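Local coordinates for SusD superfamily protein (Bacteroides fragilis, PDB 3L22) that probably binds glycans at the outer membrane, as other members of the SusD family do in Bacteroides, at residues Y129-S140 with G396-E404; Q170-D178 with M208-E216. All coordinates share one frame; numbering follows the deposited sequence. Where two conformers were deposited one is given.

Contact 1 of 2, residues Y129-S140 with G396-E404; sequences YYLNNLYPTPYS and GIDIMRRGE. With EDO (1,2-ethanediol), chain B.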
loop_
_atom_site.group_PDB
_atom_site.type_symbol
_atom_site.label_atom_id
_atom_site.label_comp_id
_atom_site.label_asym_id
_atom_site.label_seq_id
_atom_site.Cartn_x
_atom_site.Cartn_y
_atom_site.Cartn_z
ATOM N N TYR A 129 -6.475 6.632 1.754
ATOM C CA TYR A 129 -5.089 6.569 2.169
ATOM C C TYR A 129 -4.124 6.594 0.967
ATOM O O TYR A 129 -3.110 7.308 0.970
ATOM C CB TYR A 129 -4.856 5.313 3.048
ATOM C CG TYR A 129 -3.411 4.972 3.231
ATOM C CD1 TYR A 129 -2.660 5.572 4.237
ATOM C CD2 TYR A 129 -2.792 4.045 2.424
ATOM C CE1 TYR A 129 -1.328 5.273 4.427
ATOM C CE2 TYR A 129 -1.424 3.733 2.595
ATOM C CZ TYR A 129 -0.711 4.341 3.596
ATOM O OH TYR A 129 0.622 4.033 3.797
ATOM N N TYR A 130 -4.435 5.789 -0.048
ATOM C CA TYR A 130 -3.606 5.789 -1.247
ATOM C C TYR A 130 -3.663 7.130 -2.022
ATOM O O TYR A 130 -2.621 7.618 -2.456
ATOM C CB TYR A 130 -3.915 4.575 -2.122
ATOM C CG TYR A 130 -3.387 3.272 -1.526
ATOM C CD1 TYR A 130 -2.028 3.095 -1.301
ATOM C CD2 TYR A 130 -4.245 2.220 -1.235
ATOM C CE1 TYR A 130 -1.528 1.908 -0.788
ATOM C CE2 TYR A 130 -3.773 1.036 -0.708
ATOM C CZ TYR A 130 -2.410 0.874 -0.504
ATOM O OH TYR A 130 -1.920 -0.292 0.008
ATOM N N LEU A 131 -4.831 7.756 -2.119
ATOM C CA LEU A 131 -4.927 9.083 -2.727
ATOM C C LEU A 131 -4.075 10.111 -1.950
ATOM O O LEU A 131 -3.391 10.953 -2.551
ATOM C CB LEU A 131 -6.374 9.553 -2.802
ATOM C CG LEU A 131 -7.383 8.785 -3.669
ATOM C CD1 LEU A 131 -8.774 9.389 -3.482
ATOM C CD2 LEU A 131 -6.920 8.813 -5.170
ATOM N N ASN A 132 -4.027 9.964 -0.626
ATOM C CA ASN A 132 -3.318 10.905 0.231
ATOM C C ASN A 132 -1.801 10.759 0.102
ATOM O O ASN A 132 -1.068 11.579 0.639
ATOM C CB ASN A 132 -3.702 10.718 1.714
ATOM C CG ASN A 132 -3.908 12.030 2.458
ATOM O OD1 ASN A 132 -4.248 13.044 1.860
ATOM N ND2 ASN A 132 -3.713 12.003 3.796
ATOM N N ASN A 133 -1.347 9.683 -0.539
ATOM C CA ASN A 133 0.073 9.450 -0.796
ATOM C C ASN A 133 0.477 9.658 -2.256
ATOM O O ASN A 133 1.582 9.236 -2.659
ATOM C CB ASN A 133 0.443 8.045 -0.318
ATOM C CG ASN A 133 0.590 7.967 1.184
ATOM O OD1 ASN A 133 1.621 8.394 1.719
ATOM N ND2 ASN A 133 -0.439 7.451 1.880
ATOM N N LEU A 134 -0.362 10.379 -3.015
ATOM C CA LEU A 134 -0.066 10.785 -4.400
ATOM C C LEU A 134 -0.236 12.293 -4.654
ATOM O O LEU A 134 0.657 12.923 -5.219
ATOM C CB LEU A 134 -0.911 9.997 -5.395
ATOM C CG LEU A 134 -0.563 8.503 -5.482
ATOM C CD1 LEU A 134 -1.679 7.720 -6.199
ATOM C CD2 LEU A 134 0.826 8.322 -6.146
ATOM N N TYR A 135 -1.346 12.868 -4.208
ATOM C CA TYR A 135 -1.737 14.224 -4.582
ATOM C C TYR A 135 -1.202 15.365 -3.682
ATOM O O TYR A 135 -0.773 16.358 -4.200
ATOM C CB TYR A 135 -3.259 14.269 -4.785
ATOM C CG TYR A 135 -3.657 13.335 -5.920
ATOM C CD1 TYR A 135 -3.502 13.727 -7.265
ATOM C CD2 TYR A 135 -4.124 12.049 -5.668
ATOM C CE1 TYR A 135 -3.823 12.857 -8.327
ATOM C CE2 TYR A 135 -4.426 11.171 -6.732
ATOM C CZ TYR A 135 -4.289 11.577 -8.043
ATOM O OH TYR A 135 -4.627 10.710 -9.058
ATOM N N PRO A 136 -1.171 15.196 -2.347
ATOM C CA PRO A 136 -0.703 16.324 -1.571
ATOM C C PRO A 136 0.766 16.222 -1.199
ATOM O O PRO A 136 1.310 15.118 -1.096
ATOM C CB PRO A 136 -1.511 16.209 -0.285
ATOM C CG PRO A 136 -1.629 14.744 -0.090
ATOM C CD PRO A 136 -1.795 14.183 -1.479
ATOM N N THR A 137 1.362 17.376 -0.929
ATOM C CA THR A 137 2.589 17.415 -0.169
ATOM C C THR A 137 2.364 16.634 1.127
ATOM O O THR A 137 1.294 16.776 1.732
ATOM C CB THR A 137 2.942 18.869 0.158
ATOM O OG1 THR A 137 3.109 19.560 -1.066
ATOM C CG2 THR A 137 4.224 19.002 0.998
ATOM N N PRO A 138 3.351 15.828 1.566
ATOM C CA PRO A 138 3.155 15.038 2.772
ATOM C C PRO A 138 2.958 15.871 4.033
ATOM O O PRO A 138 3.443 16.985 4.164
ATOM C CB PRO A 138 4.451 14.212 2.874
ATOM C CG PRO A 138 5.453 15.009 2.128
ATOM C CD PRO A 138 4.667 15.530 0.971
ATOM N N TYR A 139 2.200 15.300 4.943
ATOM C CA TYR A 139 1.890 15.916 6.225
ATOM C C TYR A 139 3.153 16.337 6.968
ATOM O O TYR A 139 3.170 17.391 7.589
ATOM C CB TYR A 139 1.089 14.912 7.045
ATOM C CG TYR A 139 0.637 15.342 8.428
ATOM C CD1 TYR A 139 1.530 15.347 9.495
ATOM C CD2 TYR A 139 -0.705 15.672 8.694
ATOM C CE1 TYR A 139 1.135 15.701 10.772
ATOM C CE2 TYR A 139 -1.122 16.042 9.995
ATOM C CZ TYR A 139 -0.192 16.006 11.019
ATOM O OH TYR A 139 -0.522 16.317 12.293
ATOM N N SER A 140 4.190 15.510 6.901
ATOM C CA SER A 140 5.444 15.798 7.597
ATOM C C SER A 140 6.064 17.079 7.099
ATOM O O SER A 140 6.832 17.659 7.820
ATOM C CB SER A 140 6.474 14.667 7.433
ATOM O OG SER A 140 6.818 14.489 6.065
ATOM N N GLY A 396 7.601 3.974 -2.327
ATOM C CA GLY A 396 7.295 5.355 -2.662
ATOM C C GLY A 396 6.450 6.033 -1.587
ATOM O O GLY A 396 6.458 7.260 -1.483
ATOM N N ILE A 397 5.730 5.244 -0.779
ATOM C CA ILE A 397 4.988 5.803 0.354
ATOM C C ILE A 397 5.958 6.141 1.495
ATOM O O ILE A 397 5.859 7.207 2.104
ATOM C CB ILE A 397 3.884 4.851 0.847
ATOM C CG1 ILE A 397 2.830 4.693 -0.265
ATOM C CG2 ILE A 397 3.286 5.354 2.136
ATOM C CD1 ILE A 397 1.739 3.631 -0.035
ATOM N N ASP A 398 6.902 5.251 1.794
ATOM C CA ASP A 398 7.831 5.510 2.901
ATOM C C ASP A 398 8.681 6.754 2.619
ATOM O O ASP A 398 8.872 7.616 3.506
ATOM C CB ASP A 398 8.713 4.284 3.180
ATOM C CG ASP A 398 8.001 3.175 3.970
ATOM O OD1 ASP A 398 6.887 3.388 4.545
ATOM O OD2 ASP A 398 8.580 2.066 4.056
ATOM N N ILE A 399 9.128 6.901 1.369
ATOM C CA ILE A 399 9.939 8.069 0.983
ATOM C C ILE A 399 9.124 9.366 1.178
ATOM O O ILE A 399 9.575 10.365 1.776
ATOM C CB ILE A 399 10.384 7.963 -0.494
ATOM C CG1 ILE A 399 11.427 6.837 -0.654
ATOM C CG2 ILE A 399 10.956 9.289 -0.995
ATOM C CD1 ILE A 399 11.740 6.375 -2.134
HETATM N N MSE A 400 7.913 9.335 0.632
HETATM C CA MSE A 400 7.084 10.507 0.654
HETATM C C MSE A 400 6.641 10.880 2.073
HETATM O O MSE A 400 6.728 12.048 2.428
HETATM C CB MSE A 400 5.858 10.335 -0.209
HETATM C CG MSE A 400 5.222 11.665 -0.582
HETATM SE SE MSE A 400 3.688 11.185 -1.627
HETATM C CE MSE A 400 3.449 12.874 -2.585
ATOM N N ARG A 401 6.198 9.930 2.882
ATOM C CA ARG A 401 5.689 10.304 4.219
ATOM C C ARG A 401 6.787 10.899 5.065
ATOM O O ARG A 401 6.549 11.845 5.832
ATOM C CB ARG A 401 4.976 9.162 4.931
ATOM C CG ARG A 401 5.844 8.017 5.393
ATOM C CD ARG A 401 5.037 7.107 6.296
ATOM N NE ARG A 401 5.768 5.854 6.496
ATOM C CZ ARG A 401 6.752 5.643 7.357
ATOM N NH1 ARG A 401 7.181 6.579 8.196
ATOM N NH2 ARG A 401 7.321 4.460 7.379
ATOM N N ARG A 402 8.015 10.420 4.863
ATOM C CA ARG A 402 9.150 11.012 5.548
ATOM C C ARG A 402 9.658 12.329 4.944
ATOM O O ARG A 402 10.585 12.879 5.458
ATOM C CB ARG A 402 10.273 10.001 5.707
ATOM C CG ARG A 402 9.916 8.852 6.661
ATOM C CD ARG A 402 11.147 8.095 7.102
ATOM N NE ARG A 402 11.694 7.200 6.077
ATOM C CZ ARG A 402 11.433 5.895 5.966
ATOM N NH1 ARG A 402 10.564 5.287 6.765
ATOM N NH2 ARG A 402 12.038 5.181 5.009
ATOM N N GLY A 403 9.051 12.831 3.867
ATOM C CA GLY A 403 9.489 14.070 3.252
ATOM C C GLY A 403 10.882 13.980 2.644
ATOM O O GLY A 403 11.549 14.993 2.512
ATOM N N GLU A 404 11.306 12.779 2.250
ATOM C CA GLU A 404 12.604 12.586 1.653
ATOM C C GLU A 404 12.574 12.879 0.171
ATOM O O GLU A 404 11.521 12.786 -0.487
ATOM C CB GLU A 404 13.094 11.144 1.866
ATOM C CG GLU A 404 13.308 10.740 3.356
ATOM C CD GLU A 404 13.482 9.229 3.595
ATOM O OE1 GLU A 404 13.546 8.423 2.613
ATOM O OE2 GLU A 404 13.614 8.857 4.790
HETATM C C1 EDO B . 4.451 1.788 5.989
HETATM O O1 EDO B . 4.841 0.445 5.801
HETATM C C2 EDO B . 4.056 2.490 4.679
HETATM O O2 EDO B . 3.857 3.883 5.079
HETATM O O HOH W 1 4.181 8.083 -3.105
HETATM O O HOH W 2 3.929 12.603 6.245
#
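Ile397 holds CG1 beside its own backbone N (chi1 -65°) and runs on extended, carrying CD1 to the rings of Tyr129 and Tyr130, while CG2 turns toward Asn133. Ile397 CD1 reaches the edge of the Tyr130 ring, 3.8 Å from Tyr130 CE1, and approaches Tyr129 obliquely. Ile397 CG2 lies 3.4 Å from Tyr129 OH and also meets Asn133 OD1. The Asn133 amide is fixed from within its own segment: Asn133 ND2 bonds to Tyr129 O at 2.8 Å, above the carbonyl plane, and at the same time rests over the rim of one face of the Tyr129 ring. Water 1 donates to Asn133 O and, weakly, to Gly396 O, so it joins the two backbones. Farther along, Pro138 lays CB and CG against Met400 O, both carbons 3.2 Å from it. The selenomethionine Met400 extends toward the 133-136 backbone, though a second conformer makes its exact reach doubtful.

Ser140 OG stands between its backbone N and carbonyl carbon (chi1 62°), where it donates a 2.7 Å bond to Arg401 O from above the carbonyl plane. Water 2 gives Arg401 O a second bond and accepts one from Ser140 N. Arg401 NH2 meets Asp398 OD1 at 3.1 Å and forms a salt bridge with Glu336, while Arg401 NE donates to O2 of an ethanediol molecule that probably came from the crystallisation liquor. Phe49 of helix 44-52 packs against both Tyr130 and Ile397. The chain following helix 113-131 thus docks on the last turn of helix 395-401, which a Schellman motif closes: Gly403 has positive phi, Gly403 N bonds to Met400 O, and Glu404 N to Ile399 O.

Contact 2 of 2, residues Q170-D178 with M208-E216; sequences QIYEHILSD and MRVYMAMNE. With ZN (zinc ion), chain H; EDO (1,2-ethanediol), chain Z.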
loop_
_atom_site.group_PDB
_atom_site.type_symbol
_atom_site.label_atom_id
_atom_site.label_comp_id
_atom_site.label_asym_id
_atom_site.label_seq_id
_atom_site.Cartn_x
_atom_site.Cartn_y
_atom_site.Cartn_z
ATOM N N GLN A 170 -6.669 16.653 6.950
ATOM C CA GLN A 170 -8.116 16.355 7.026
ATOM C C GLN A 170 -8.420 14.966 6.488
ATOM O O GLN A 170 -9.297 14.254 7.018
ATOM C CB GLN A 170 -8.952 17.420 6.293
ATOM C CG GLN A 170 -9.073 18.723 7.053
ATOM C CD GLN A 170 -9.628 19.857 6.196
ATOM O OE1 GLN A 170 -9.395 19.946 4.976
ATOM N NE2 GLN A 170 -10.383 20.731 6.839
ATOM N N ILE A 171 -7.696 14.568 5.447
ATOM C CA ILE A 171 -7.938 13.248 4.860
ATOM C C ILE A 171 -7.513 12.170 5.855
ATOM O O ILE A 171 -8.273 11.220 6.100
ATOM C CB ILE A 171 -7.249 13.077 3.490
ATOM C CG1 ILE A 171 -7.877 14.004 2.449
ATOM C CG2 ILE A 171 -7.300 11.615 3.012
ATOM C CD1 ILE A 171 -9.336 13.790 2.109
ATOM N N TYR A 172 -6.331 12.325 6.454
ATOM C CA TYR A 172 -5.916 11.413 7.494
ATOM C C TYR A 172 -6.888 11.355 8.658
ATOM O O TYR A 172 -7.146 10.273 9.208
ATOM C CB TYR A 172 -4.524 11.737 8.023
ATOM C CG TYR A 172 -3.369 11.338 7.129
ATOM C CD1 TYR A 172 -3.335 10.095 6.478
ATOM C CD2 TYR A 172 -2.272 12.165 6.978
ATOM C CE1 TYR A 172 -2.229 9.728 5.678
ATOM C CE2 TYR A 172 -1.200 11.796 6.163
ATOM C CZ TYR A 172 -1.174 10.592 5.546
ATOM O OH TYR A 172 -0.099 10.242 4.751
ATOM N N GLU A 173 -7.432 12.501 9.039
ATOM C CA GLU A 173 -8.341 12.563 10.188
ATOM C C GLU A 173 -9.638 11.832 9.883
ATOM O O GLU A 173 -10.188 11.164 10.761
ATOM C CB GLU A 173 -8.591 14.015 10.610
ATOM C CG GLU A 173 -7.385 14.596 11.394
ATOM C CD GLU A 173 -7.393 16.110 11.553
ATOM O OE1 GLU A 173 -8.045 16.839 10.743
ATOM O OE2 GLU A 173 -6.726 16.579 12.519
ATOM N N HIS A 174 -10.099 11.911 8.636
ATOM C CA HIS A 174 -11.299 11.168 8.260
ATOM C C HIS A 174 -11.013 9.641 8.211
ATOM O O HIS A 174 -11.818 8.831 8.678
ATOM C CB HIS A 174 -11.921 11.602 6.933
ATOM C CG HIS A 174 -12.971 10.647 6.520
ATOM N ND1 HIS A 174 -14.206 10.655 7.104
ATOM C CD2 HIS A 174 -12.915 9.517 5.776
ATOM C CE1 HIS A 174 -14.900 9.610 6.696
ATOM N NE2 HIS A 174 -14.124 8.888 5.900
ATOM N N ILE A 175 -9.866 9.269 7.681
ATOM C CA ILE A 175 -9.423 7.866 7.687
ATOM C C ILE A 175 -9.465 7.329 9.107
ATOM O O ILE A 175 -9.986 6.248 9.330
ATOM C CB ILE A 175 -8.022 7.697 7.069
ATOM C CG1 ILE A 175 -8.095 7.948 5.557
ATOM C CG2 ILE A 175 -7.447 6.291 7.347
ATOM C CD1 ILE A 175 -6.736 8.210 4.856
ATOM N N LEU A 176 -8.997 8.114 10.084
ATOM C CA LEU A 176 -9.025 7.660 11.464
ATOM C C LEU A 176 -10.463 7.483 11.946
ATOM O O LEU A 176 -10.734 6.547 12.719
ATOM C CB LEU A 176 -8.250 8.603 12.385
ATOM C CG LEU A 176 -6.748 8.685 12.171
ATOM C CD1 LEU A 176 -6.184 9.837 13.041
ATOM C CD2 LEU A 176 -6.074 7.357 12.463
ATOM N N SER A 177 -11.374 8.360 11.509
ATOM C CA SER A 177 -12.792 8.161 11.820
ATOM C C SER A 177 -13.376 6.854 11.247
ATOM O O SER A 177 -14.114 6.155 11.928
ATOM C CB SER A 177 -13.633 9.327 11.322
ATOM O OG SER A 177 -13.304 10.490 12.011
ATOM N N ASP A 178 -13.009 6.524 10.019
ATOM C CA ASP A 178 -13.472 5.279 9.404
ATOM C C ASP A 178 -12.861 4.044 10.074
ATOM O O ASP A 178 -13.343 2.937 9.861
ATOM C CB ASP A 178 -13.179 5.271 7.893
ATOM C CG ASP A 178 -14.242 5.995 7.061
ATOM O OD1 ASP A 178 -15.349 6.355 7.538
ATOM O OD2 ASP A 178 -13.991 6.198 5.859
HETATM N N MSE A 208 -1.915 2.302 12.046
HETATM C CA MSE A 208 -0.512 2.517 12.298
HETATM C C MSE A 208 0.168 3.310 11.187
HETATM O O MSE A 208 0.910 4.240 11.487
HETATM C CB MSE A 208 0.239 1.222 12.532
HETATM C CG MSE A 208 1.726 1.470 12.728
HETATM SE SE MSE A 208 2.732 -0.003 13.531
HETATM C CE MSE A 208 2.134 -1.219 12.428
ATOM N N ARG A 209 -0.072 2.948 9.926
ATOM C CA ARG A 209 0.503 3.688 8.822
ATOM C C ARG A 209 0.118 5.156 8.841
ATOM O O ARG A 209 0.955 6.022 8.581
ATOM C CB ARG A 209 0.107 3.083 7.469
ATOM C CG ARG A 209 0.780 1.755 7.174
ATOM C CD ARG A 209 0.777 1.545 5.664
ATOM N NE ARG A 209 1.220 0.256 5.164
ATOM C CZ ARG A 209 1.227 -0.078 3.882
ATOM N NH1 ARG A 209 0.827 0.794 2.944
ATOM N NH2 ARG A 209 1.654 -1.271 3.520
ATOM N N VAL A 210 -1.141 5.433 9.136
ATOM C CA VAL A 210 -1.609 6.787 9.176
ATOM C C VAL A 210 -0.900 7.550 10.292
ATOM O O VAL A 210 -0.401 8.640 10.077
ATOM C CB VAL A 210 -3.144 6.851 9.336
ATOM C CG1 VAL A 210 -3.618 8.258 9.710
ATOM C CG2 VAL A 210 -3.811 6.375 8.037
ATOM N N TYR A 211 -0.874 6.990 11.497
ATOM C CA TYR A 211 -0.220 7.684 12.590
ATOM C C TYR A 211 1.271 7.887 12.341
ATOM O O TYR A 211 1.803 8.942 12.675
ATOM C CB TYR A 211 -0.483 7.002 13.930
ATOM C CG TYR A 211 -1.842 7.292 14.565
ATOM C CD1 TYR A 211 -2.313 8.599 14.715
ATOM C CD2 TYR A 211 -2.642 6.256 15.062
ATOM C CE1 TYR A 211 -3.528 8.868 15.351
ATOM C CE2 TYR A 211 -3.853 6.527 15.700
ATOM C CZ TYR A 211 -4.298 7.820 15.818
ATOM O OH TYR A 211 -5.480 8.110 16.464
HETATM N N MSE A 212 1.947 6.942 11.703
HETATM C CA MSE A 212 3.363 7.177 11.345
HETATM C C MSE A 212 3.538 8.355 10.398
HETATM O O MSE A 212 4.483 9.147 10.555
HETATM C CB MSE A 212 4.000 5.929 10.745
HETATM C CG MSE A 212 4.164 4.853 11.762
HETATM SE SE MSE A 212 4.817 3.203 10.939
HETATM C CE MSE A 212 6.578 3.601 10.700
ATOM N N ALA A 213 2.621 8.495 9.440
ATOM C CA ALA A 213 2.683 9.604 8.472
ATOM C C ALA A 213 2.529 10.963 9.194
ATOM O O ALA A 213 2.902 12.016 8.651
ATOM C CB ALA A 213 1.583 9.417 7.355
HETATM N N MSE A 214 1.945 10.930 10.408
HETATM C CA MSE A 214 1.704 12.131 11.201
HETATM C C MSE A 214 2.724 12.298 12.343
HETATM O O MSE A 214 2.577 13.173 13.183
HETATM C CB MSE A 214 0.268 12.098 11.741
HETATM C CG MSE A 214 -0.806 11.913 10.650
HETATM SE SE MSE A 214 -2.582 11.629 11.394
HETATM C CE MSE A 214 -3.128 13.485 11.508
ATOM N N ASN A 215 3.763 11.472 12.344
ATOM C CA ASN A 215 4.765 11.436 13.395
ATOM C C ASN A 215 4.186 11.149 14.768
ATOM O O ASN A 215 4.749 11.538 15.735
ATOM C CB ASN A 215 5.618 12.731 13.409
ATOM C CG ASN A 215 6.649 12.767 12.288
ATOM O OD1 ASN A 215 6.507 12.124 11.254
ATOM N ND2 ASN A 215 7.715 13.522 12.514
ATOM N N GLU A 216 3.060 10.442 14.828
ATOM C CA GLU A 216 2.394 10.099 16.075
ATOM C C GLU A 216 2.848 8.707 16.507
ATOM O O GLU A 216 2.087 7.712 16.439
ATOM C CB GLU A 216 0.881 10.126 15.862
ATOM C CG GLU A 216 0.302 11.513 15.590
ATOM C CD GLU A 216 0.322 12.409 16.784
ATOM O OE1 GLU A 216 0.380 11.931 17.927
ATOM O OE2 GLU A 216 0.306 13.625 16.587
HETATM ZN ZN ZN H . -15.044 12.089 8.493
HETATM C C1 EDO Z . -8.759 6.248 17.038
HETATM O O1 EDO Z . -8.469 4.882 17.306
HETATM C C2 EDO Z . -9.026 6.603 15.596
HETATM O O2 EDO Z . -9.158 5.509 14.705
HETATM O O HOH W 3 -16.659 10.763 9.245
#
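Helices 170-178 and 208-213 run nearly antiparallel, their axes 10.3 Å apart at closest and crossing at -152°, with Tyr172 level with Val210. Val210 sits at the middle and spreads its two methyls: Val210 CG1, anti to the backbone N (chi1 167°), touches Tyr172 CD1 at 3.7 Å and Leu176 CD2, whereas Val210 CG2 meets Ile175 CG2, also at 3.7 Å. The Tyr172 side chain slides past Val210 in the opposite direction, and its phenol end arrives at Ala213, with Tyr172 OH 3.2 Å from Ala213 CB. Leu176 serves the other end. Its CD2 lies over one face of the Tyr211 ring, 4.1 Å from the centroid in a CH-pi contact, and its CD1 reaches Tyr211 CE1. Met214, a selenomethionine, lies obliquely beside the Tyr172 ring in a Met-aromatic contact, a detail left doubtful by its second conformer.

His174, which does not touch 208-216, carries polar chemistry of the first helix. His174 NE2 bonds to Asp178 OD2 at 2.7 Å, tilted from the ring plane, and His174 ND1 binds a zinc ion at 2.2 Å, together with water 3 and two ligands from elsewhere; Asp178 also pairs with Arg124. No hydrogen bond spans the two segments, which implies that the pair is held by apolar and aromatic packing, while the metal engages a different side of helix 168-178.

Overall arrangement
From the N terminus, the end of helix 113-131 and the chain that follows it give contact 1 its first half, 129-140. Helix 168-178 follows and supplies the first half of contact 2; 29 residues separate its two segments, and helix 200-213 brings the chain back antiparallel to close that short loop. The chain then runs on to helix 395-401, where contact 1 closes a far longer one of 255 residues, with all of contact 2 inside it. Contact 2 thus joins near neighbours, and contact 1 ties the early helices to the C-terminal region. Their centres lie about 12 Å apart and they touch: Tyr129 OH makes a weak hydrogen bond to Arg209 NH1, and Asn132 packs on Ile171 and Tyr172.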